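Local coordinates for polysaccharide deacetylase-like protein (Bacillus anthracis, PDB 4V33) that is a putative zinc-dependent polysaccharide deacetylase, probably removing acetyl groups from cell-wall polysaccharide, and is required for osmotic stability and maintenance of cell shape, at residues S50-T55 / T59-H64; K78-A83 / E87-L92; K251-V254 / I258-M261. One frame throughout, in Å; residues are numbered along the deposited sequence.

Overall arrangement
Contacts 1 and 2 belong to the N-terminal beta sandwich, consistent with a fibronectin type III domain, and contact 3 to the deacetylase domain. Along the chain they come in series. Contact 1 joins the first two strands of the three-stranded sheet; contact 2 joins strands 74-81 and 90-94 of the four-stranded one. Their centres are about 17 Å apart, and Ile63 meets Ile79 where the two sheets face each other. Contact 3, a helix against a strand of the parallel sheet, has its centre about 41 Å from that of contact 1 and about 35 Å from that of contact 2. The hairpins thus shape the sandwich, far from the helix-strand unit of the zinc-bearing domain.

Contact 1 (S50-T55 / T59-H64); sequences SYNPIT and TNTTIH
Asn60 and Thr61 pack against Ile54, and Thr61 also meets Asn52, where a beta hairpin frays, the hairpin of strands 48-51 and 60-66 at one edge of a three-stranded sheet, as the first two strands of a fibronectin type III sandwich are arranged. Asn60 takes part through its backbone: a water donates to both Asn60 O and Pro53 O, bridging strand 60-66 to the loop that follows strand 48-51, while its side-chain amide turns to Asp106. At Thr61 the hydroxyl lies opposite the backbone N (chi1 -175°), which carries OG1 to the carbonyl of Asn52, with OG1 to Asn52 O at 2.7 Å. The donor meets that oxygen well off the C=O line, at 115°. Thr61 CB also receives the branch methyl CG2 of Ile54 at 3.7 Å, the two side chains crossing nearly at right angles, and both residues touch Ile138 of strand 130-140. Thr62 uses its carbonyl: Asn52 N donates to Thr62 O at 3.1 Å. Thr62 N is buried with no partner in the model, while Asn52 O receives the hydroxyl of Thr61. Alongside, the Asn52 amide runs the same way as the Thr62 side chain. Ile63 pairs with Tyr51 at a non-hydrogen-bonded position; its beta-branched, apolar side chain suits an extended strand with a buried face, while the Tyr51 ring leads away. His64 and Ser50 form an antiparallel hydrogen-bonded pair, in which Ser50 N bonds to His64 O at 2.9 Å and Ser50 O receives His64 N at 2.8 Å. The histidine ring presents its edge to Asn52, with OD1 of Asn52 near the ring plane, 3.6 Å from NE2 of His64.

Contact 2 (K78-A83 / E87-L92); sequences KIWRTA and ETAKSL
Ile79 and Lys90 form an antiparallel hydrogen-bonded pair, followed by the non-hydrogen-bonded pair Lys78 and Ser91, with strands 78-81 and 90-92 running 134° apart in direction, well short of antiparallel and so strongly crossed. Ile79 N donates to Lys90 O at 2.9 Å, and Lys90 N returns to Ile79 O at 3.1 Å. This is the hairpin of strands 74-81 and 90-94 at the edge of the four-stranded sheet, consistent with the C and C' strands of a fibronectin type III domain. Side chains from neighbouring positions sort onto two faces. On one lies Ala89, whose CB is 3.7 Å from Trp80 CB and 3.8 Å from Lys78 CG. The small methyl fits between the two long side chains. Trp80 holds its CG between the backbone N and carbonyl (chi1 69°), which swings the indole away from strand 90-94 and over strand 115-124, where it touches Gln118 and Glu120. Lys78 lays its aliphatic carbons beside Ala89, and its amine leads off to a long, weak ion pair with Glu120. On the other face Ile79 and Leu92 make an apolar pair, CD1 to CD1 4.2 Å, facing Phe105 and Leu103 of strand 103-106 across the sandwich. Beside them Lys90 bonds through its amine to Glu109 O and makes a cation-pi contact with Phe110. Where the strands diverge, a water accepts from Arg81 N at 3.0 Å and donates to Thr88 OG1, itself also hydrogen-bonded to Gly85 O. Chemically, then, the two backbone bonds between Ile79 and Lys90, continued by Leu92 with Tyr77, fix the register, aliphatic carbons fill both faces, and the lysine amines find partners beyond the hairpin.

Contact 3 (K251-V254 / I258-M261); sequences KEMV and IFSM
Met253 and Phe259 make the aromatic contact between helix 247-255 and strand 259-263. Met253 CE sits over one face of the phenyl ring, 3.4 Å from the ring centroid and only 3° off its normal, a CH-pi contact with all six ring carbons at similar range. The chain of Met253 bends at chi3 (78°), which turns the methyl back over the ring. Its SD is farther off, 4.9 Å from the same centroid, and adds a Met-aromatic contact. A flexible, unbranched thioether suits this place because it can fit its methyl to a flat aromatic surface.

The apolar contacts continue beyond the ring. Val254 CG2 packs against Met261 CB at 4.0 Å, their side chains crossing at about a right angle, and the Met253 and Met261 methyls approach more loosely.

One direct hydrogen bond joins the backbones: Phe259 N donates to Met253 O at 3.2 Å, from above the carbonyl plane, and Ser256 OG shares the same carbonyl. Beside it a water donates to Val254 O and Phe259 O, so the carbonyls of helix end and strand are held together through it.

The contact completes the beta-alpha-beta unit of strand 230-234, helix 247-255 and strand 259-263. Phe259 and Met261 both touch Glu232 of the adjacent parallel strand, Met253 also meets Met212 of helix 211-221, and Met261 reaches Leu288 and Thr292 of helix 277-292.

Contact 1 (S50-T55 / T59-H64)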
loop_
_atom_site.group_PDB
_atom_site.type_symbol
_atom_site.label_atom_id
_atom_site.label_comp_id
_atom_site.label_asym_id
_atom_site.label_seq_id
_atom_site.Cartn_x
_atom_site.Cartn_y
_atom_site.Cartn_z
ATOM N N SER A 50 -9.359 -1.180 -25.625
ATOM C CA SER A 50 -9.995 -0.177 -24.774
ATOM C C SER A 50 -11.088 -0.839 -23.952
ATOM O O SER A 50 -11.397 -2.016 -24.139
ATOM C CB SER A 50 -10.572 0.967 -25.604
ATOM O OG SER A 50 -11.593 0.502 -26.465
ATOM N N TYR A 51 -11.665 -0.085 -23.026
ATOM C CA TYR A 51 -12.763 -0.594 -22.221
ATOM C C TYR A 51 -13.631 0.554 -21.739
ATOM O O TYR A 51 -13.183 1.702 -21.678
ATOM C CB TYR A 51 -12.249 -1.420 -21.034
ATOM C CG TYR A 51 -11.121 -0.774 -20.265
ATOM C CD1 TYR A 51 -11.380 0.094 -19.217
ATOM C CD2 TYR A 51 -9.792 -1.045 -20.578
ATOM C CE1 TYR A 51 -10.353 0.689 -18.504
ATOM C CE2 TYR A 51 -8.758 -0.455 -19.872
ATOM C CZ TYR A 51 -9.044 0.408 -18.836
ATOM O OH TYR A 51 -8.026 1.002 -18.125
ATOM N N ASN A 52 -14.883 0.249 -21.419
ATOM C CA ASN A 52 -15.771 1.259 -20.864
ATOM C C ASN A 52 -15.179 1.808 -19.571
ATOM O O ASN A 52 -14.640 1.050 -18.768
ATOM C CB ASN A 52 -17.164 0.680 -20.617
ATOM C CG ASN A 52 -17.829 0.199 -21.890
ATOM O OD1 ASN A 52 -17.415 0.557 -22.991
ATOM N ND2 ASN A 52 -18.869 -0.612 -21.744
ATOM N N PRO A 53 -15.259 3.132 -19.375
ATOM C CA PRO A 53 -14.650 3.776 -18.206
ATOM C C PRO A 53 -15.072 3.134 -16.888
ATOM O O PRO A 53 -16.227 2.739 -16.729
ATOM C CB PRO A 53 -15.187 5.205 -18.282
ATOM C CG PRO A 53 -15.420 5.432 -19.729
ATOM C CD PRO A 53 -15.880 4.111 -20.285
ATOM N N ILE A 54 -14.131 3.025 -15.960
ATOM C CA ILE A 54 -14.430 2.505 -14.637
ATOM C C ILE A 54 -13.993 3.497 -13.575
ATOM O O ILE A 54 -13.233 4.423 -13.857
ATOM C CB ILE A 54 -13.738 1.156 -14.379
ATOM C CG1 ILE A 54 -12.231 1.271 -14.621
ATOM C CG2 ILE A 54 -14.354 0.076 -15.251
ATOM C CD1 ILE A 54 -11.445 0.028 -14.221
ATOM N N THR A 55 -14.494 3.308 -12.360
ATOM C CA THR A 55 -14.050 4.089 -11.214
ATOM C C THR A 55 -13.586 3.114 -10.151
ATOM O O THR A 55 -13.632 1.900 -10.354
ATOM C CB THR A 55 -15.175 4.957 -10.631
ATOM O OG1 THR A 55 -16.160 4.120 -10.008
ATOM C CG2 THR A 55 -15.826 5.800 -11.717
ATOM N N THR A 59 -16.900 -2.903 -10.632
ATOM C CA THR A 59 -16.599 -4.326 -10.510
ATOM C C THR A 59 -16.586 -4.994 -11.874
ATOM O O THR A 59 -16.191 -6.149 -12.000
ATOM C CB THR A 59 -17.631 -5.053 -9.635
ATOM O OG1 THR A 59 -18.927 -4.942 -10.236
ATOM C CG2 THR A 59 -17.659 -4.451 -8.240
ATOM N N ASN A 60 -17.034 -4.269 -12.893
ATOM C CA ASN A 60 -17.061 -4.805 -14.245
ATOM C C ASN A 60 -16.980 -3.735 -15.327
ATOM O O ASN A 60 -17.067 -2.536 -15.049
ATOM C CB ASN A 60 -18.288 -5.708 -14.452
ATOM C CG ASN A 60 -19.602 -4.991 -14.203
ATOM O OD1 ASN A 60 -19.802 -3.856 -14.632
ATOM N ND2 ASN A 60 -20.511 -5.661 -13.504
ATOM N N THR A 61 -16.799 -4.184 -16.563
ATOM C CA THR A 61 -16.762 -3.298 -17.720
ATOM C C THR A 61 -16.867 -4.142 -18.979
ATOM O O THR A 61 -17.109 -5.346 -18.903
ATOM C CB THR A 61 -15.456 -2.473 -17.770
ATOM O OG1 THR A 61 -15.523 -1.538 -18.851
ATOM C CG2 THR A 61 -14.242 -3.383 -17.959
ATOM N N THR A 62 -16.704 -3.510 -20.135
ATOM C CA THR A 62 -16.652 -4.238 -21.393
ATOM C C THR A 62 -15.394 -3.846 -22.152
ATOM O O THR A 62 -15.101 -2.663 -22.315
ATOM C CB THR A 62 -17.889 -3.956 -22.261
ATOM O OG1 THR A 62 -19.072 -4.312 -21.532
ATOM C CG2 THR A 62 -17.831 -4.753 -23.556
ATOM N N ILE A 63 -14.653 -4.850 -22.610
ATOM C CA ILE A 63 -13.426 -4.631 -23.365
ATOM C C ILE A 63 -13.720 -4.642 -24.864
ATOM O O ILE A 63 -14.544 -5.423 -25.336
ATOM C CB ILE A 63 -12.380 -5.719 -23.022
ATOM C CG1 ILE A 63 -12.015 -5.644 -21.536
ATOM C CG2 ILE A 63 -11.131 -5.579 -23.886
ATOM C CD1 ILE A 63 -11.259 -6.859 -21.026
ATOM N N HIS A 64 -13.059 -3.761 -25.609
ATOM C CA HIS A 64 -13.210 -3.725 -27.058
ATOM C C HIS A 64 -11.850 -3.638 -27.724
ATOM O O HIS A 64 -10.864 -3.249 -27.092
ATOM C CB HIS A 64 -14.028 -2.507 -27.487
ATOM C CG HIS A 64 -15.353 -2.389 -26.801
ATOM N ND1 HIS A 64 -16.486 -3.028 -27.257
ATOM C CD2 HIS A 64 -15.727 -1.696 -25.701
ATOM C CE1 HIS A 64 -17.502 -2.735 -26.465
ATOM N NE2 HIS A 64 -17.068 -1.931 -25.512
HETATM O O HOH W 1 -17.819 0.209 -16.447
#

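Contact 2 (K78-A83 / E87-L92)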
loop_
_atom_site.group_PDB
_atom_site.type_symbol
_atom_site.label_atom_id
_atom_site.label_comp_id
_atom_site.label_asym_id
_atom_site.label_seq_id
_atom_site.Cartn_x
_atom_site.Cartn_y
_atom_site.Cartn_z
ATOM N N LYS A 78 -6.050 -13.117 -23.474
ATOM C CA LYS A 78 -5.435 -13.836 -22.370
ATOM C C LYS A 78 -5.340 -12.863 -21.205
ATOM O O LYS A 78 -4.744 -11.793 -21.332
ATOM C CB LYS A 78 -4.041 -14.344 -22.737
ATOM C CG LYS A 78 -3.375 -15.126 -21.603
ATOM C CD LYS A 78 -1.909 -15.425 -21.894
ATOM C CE LYS A 78 -1.770 -16.402 -23.041
ATOM N NZ LYS A 78 -0.339 -16.794 -23.264
ATOM N N ILE A 79 -5.944 -13.232 -20.085
ATOM C CA ILE A 79 -6.055 -12.312 -18.960
ATOM C C ILE A 79 -5.620 -12.998 -17.680
ATOM O O ILE A 79 -5.954 -14.166 -17.435
ATOM C CB ILE A 79 -7.499 -11.794 -18.797
ATOM C CG1 ILE A 79 -7.963 -11.121 -20.091
ATOM C CG2 ILE A 79 -7.599 -10.822 -17.622
ATOM C CD1 ILE A 79 -9.368 -10.555 -20.030
ATOM N N TRP A 80 -4.851 -12.272 -16.876
ATOM C CA TRP A 80 -4.493 -12.746 -15.550
ATOM C C TRP A 80 -4.332 -11.582 -14.596
ATOM O O TRP A 80 -4.102 -10.446 -15.011
ATOM C CB TRP A 80 -3.210 -13.576 -15.579
ATOM C CG TRP A 80 -1.947 -12.817 -15.871
ATOM C CD1 TRP A 80 -1.039 -12.352 -14.961
ATOM C CD2 TRP A 80 -1.428 -12.481 -17.162
ATOM N NE1 TRP A 80 0.004 -11.734 -15.608
ATOM C CE2 TRP A 80 -0.210 -11.802 -16.959
ATOM C CE3 TRP A 80 -1.877 -12.686 -18.472
ATOM C CZ2 TRP A 80 0.562 -11.322 -18.016
ATOM C CZ3 TRP A 80 -1.108 -12.209 -19.521
ATOM C CH2 TRP A 80 0.097 -11.533 -19.284
ATOM N N ARG A 81 -4.450 -11.876 -13.308
ATOM C CA ARG A 81 -4.169 -10.877 -12.288
ATOM C C ARG A 81 -2.683 -10.853 -12.044
ATOM O O ARG A 81 -2.091 -11.889 -11.760
ATOM C CB ARG A 81 -4.840 -11.261 -10.982
ATOM C CG ARG A 81 -6.299 -11.022 -10.969
ATOM C CD ARG A 81 -6.895 -11.265 -9.600
ATOM N NE ARG A 81 -6.506 -10.269 -8.606
ATOM C CZ ARG A 81 -5.717 -10.520 -7.566
ATOM N NH1 ARG A 81 -5.213 -11.731 -7.395
ATOM N NH2 ARG A 81 -5.431 -9.562 -6.695
ATOM N N THR A 82 -2.091 -9.669 -12.128
ATOM C CA THR A 82 -0.660 -9.514 -11.899
ATOM C C THR A 82 -0.230 -10.166 -10.584
ATOM O O THR A 82 0.796 -10.853 -10.522
ATOM C CB THR A 82 -0.286 -8.036 -11.902
ATOM O OG1 THR A 82 -0.592 -7.492 -13.194
ATOM C CG2 THR A 82 1.191 -7.849 -11.610
ATOM N N ALA A 83 -1.050 -9.977 -9.556
ATOM C CA ALA A 83 -0.766 -10.493 -8.218
ATOM C C ALA A 83 -0.667 -12.016 -8.173
ATOM O O ALA A 83 0.047 -12.575 -7.340
ATOM C CB ALA A 83 -1.826 -10.012 -7.242
ATOM N N GLU A 87 1.124 -17.468 -14.949
ATOM C CA GLU A 87 0.855 -18.899 -15.004
ATOM C C GLU A 87 -0.618 -19.213 -14.723
ATOM O O GLU A 87 -1.106 -20.286 -15.094
ATOM C CB GLU A 87 1.765 -19.650 -14.023
ATOM C CG GLU A 87 1.555 -19.288 -12.554
ATOM C CD GLU A 87 2.318 -18.042 -12.105
ATOM O OE1 GLU A 87 2.891 -17.322 -12.955
ATOM O OE2 GLU A 87 2.343 -17.787 -10.880
ATOM N N THR A 88 -1.320 -18.286 -14.067
ATOM C CA THR A 88 -2.726 -18.493 -13.716
ATOM C C THR A 88 -3.698 -17.969 -14.771
ATOM O O THR A 88 -4.910 -18.013 -14.571
ATOM C CB THR A 88 -3.097 -17.830 -12.370
ATOM O OG1 THR A 88 -3.053 -16.403 -12.500
ATOM C CG2 THR A 88 -2.160 -18.295 -11.253
ATOM N N ALA A 89 -3.170 -17.488 -15.893
ATOM C CA ALA A 89 -4.006 -16.867 -16.921
ATOM C C ALA A 89 -5.058 -17.796 -17.512
ATOM O O ALA A 89 -4.875 -19.018 -17.569
ATOM C CB ALA A 89 -3.135 -16.294 -18.041
ATOM N N LYS A 90 -6.160 -17.199 -17.954
ATOM C CA LYS A 90 -7.150 -17.893 -18.765
ATOM C C LYS A 90 -7.309 -17.119 -20.064
ATOM O O LYS A 90 -6.836 -15.981 -20.189
ATOM C CB LYS A 90 -8.494 -17.975 -18.039
ATOM C CG LYS A 90 -9.132 -16.607 -17.836
ATOM C CD LYS A 90 -10.490 -16.695 -17.151
ATOM C CE LYS A 90 -10.360 -17.157 -15.720
ATOM N NZ LYS A 90 -11.617 -16.910 -14.957
ATOM N N SER A 91 -7.963 -17.730 -21.038
ATOM C CA SER A 91 -8.196 -17.054 -22.303
ATOM C C SER A 91 -9.692 -16.944 -22.572
ATOM O O SER A 91 -10.420 -17.935 -22.500
ATOM C CB SER A 91 -7.503 -17.815 -23.428
ATOM O OG SER A 91 -7.805 -17.254 -24.702
ATOM N N LEU A 92 -10.140 -15.733 -22.888
ATOM C CA LEU A 92 -11.549 -15.468 -23.151
ATOM C C LEU A 92 -11.719 -15.005 -24.597
ATOM O O LEU A 92 -11.068 -14.053 -25.028
ATOM C CB LEU A 92 -12.080 -14.404 -22.188
ATOM C CG LEU A 92 -11.880 -14.705 -20.696
ATOM C CD1 LEU A 92 -12.335 -13.538 -19.821
ATOM C CD2 LEU A 92 -12.601 -15.983 -20.303
HETATM O O HOH W 2 -5.235 -14.712 -12.744
#

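Contact 3 (K251-V254 / I258-M261)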
loop_
_atom_site.group_PDB
_atom_site.type_symbol
_atom_site.label_atom_id
_atom_site.label_comp_id
_atom_site.label_asym_id
_atom_site.label_seq_id
_atom_site.Cartn_x
_atom_site.Cartn_y
_atom_site.Cartn_z
ATOM N N LYS A 251 19.699 1.932 12.295
ATOM C CA LYS A 251 20.531 1.306 11.277
ATOM C C LYS A 251 20.253 -0.196 11.186
ATOM O O LYS A 251 20.187 -0.751 10.096
ATOM C CB LYS A 251 22.013 1.609 11.519
ATOM C CG LYS A 251 22.412 3.021 11.082
ATOM C CD LYS A 251 23.846 3.355 11.474
ATOM C CE LYS A 251 24.377 4.561 10.704
ATOM N NZ LYS A 251 23.534 5.777 10.887
ATOM N N GLU A 252 20.048 -0.842 12.328
ATOM C CA GLU A 252 19.707 -2.261 12.338
ATOM C C GLU A 252 18.358 -2.498 11.649
ATOM O O GLU A 252 18.206 -3.422 10.843
ATOM C CB GLU A 252 19.679 -2.783 13.775
ATOM C CG GLU A 252 19.565 -4.285 13.913
ATOM C CD GLU A 252 19.696 -4.745 15.358
ATOM O OE1 GLU A 252 20.162 -3.948 16.200
ATOM O OE2 GLU A 252 19.334 -5.902 15.649
ATOM N N MET A 253 17.384 -1.652 11.958
ATOM C CA MET A 253 16.043 -1.788 11.395
ATOM C C MET A 253 16.051 -1.583 9.887
ATOM O O MET A 253 15.419 -2.333 9.145
ATOM C CB MET A 253 15.093 -0.789 12.056
ATOM C CG MET A 253 14.796 -1.123 13.504
ATOM S SD MET A 253 14.093 0.260 14.422
ATOM C CE MET A 253 12.407 0.199 13.842
ATOM N N VAL A 254 16.774 -0.567 9.437
ATOM C CA VAL A 254 16.864 -0.282 8.013
ATOM C C VAL A 254 17.714 -1.320 7.272
ATOM O O VAL A 254 17.315 -1.820 6.219
ATOM C CB VAL A 254 17.398 1.142 7.768
ATOM C CG1 VAL A 254 17.709 1.354 6.298
ATOM C CG2 VAL A 254 16.386 2.165 8.260
ATOM N N ILE A 258 13.719 -4.643 6.641
ATOM C CA ILE A 258 12.361 -4.681 7.175
ATOM C C ILE A 258 11.749 -3.287 7.305
ATOM O O ILE A 258 10.599 -3.075 6.942
ATOM C CB ILE A 258 12.288 -5.451 8.525
ATOM C CG1 ILE A 258 12.669 -6.921 8.304
ATOM C CG2 ILE A 258 10.888 -5.362 9.135
ATOM C CD1 ILE A 258 12.750 -7.735 9.591
ATOM N N PHE A 259 12.510 -2.324 7.812
ATOM C CA PHE A 259 11.920 -1.022 8.077
ATOM C C PHE A 259 12.204 0.056 7.048
ATOM O O PHE A 259 13.315 0.183 6.537
ATOM C CB PHE A 259 12.310 -0.519 9.467
ATOM C CG PHE A 259 11.430 -1.046 10.555
ATOM C CD1 PHE A 259 11.703 -2.264 11.147
ATOM C CD2 PHE A 259 10.311 -0.333 10.972
ATOM C CE1 PHE A 259 10.882 -2.772 12.142
ATOM C CE2 PHE A 259 9.484 -0.835 11.966
ATOM C CZ PHE A 259 9.780 -2.057 12.556
ATOM N N SER A 260 11.157 0.822 6.769
ATOM C CA SER A 260 11.274 2.084 6.056
ATOM C C SER A 260 11.152 3.177 7.117
ATOM O O SER A 260 10.141 3.262 7.812
ATOM C CB SER A 260 10.135 2.211 5.055
ATOM O OG SER A 260 10.161 3.468 4.405
ATOM N N MET A 261 12.187 4.002 7.251
ATOM C CA MET A 261 12.232 4.997 8.321
ATOM C C MET A 261 11.802 6.343 7.759
ATOM O O MET A 261 12.478 6.921 6.910
ATOM C CB MET A 261 13.645 5.074 8.905
ATOM C CG MET A 261 13.775 5.898 10.184
ATOM S SD MET A 261 13.000 5.114 11.621
ATOM C CE MET A 261 13.465 3.442 11.301
HETATM O O HOH W 3 14.979 -1.323 4.936
#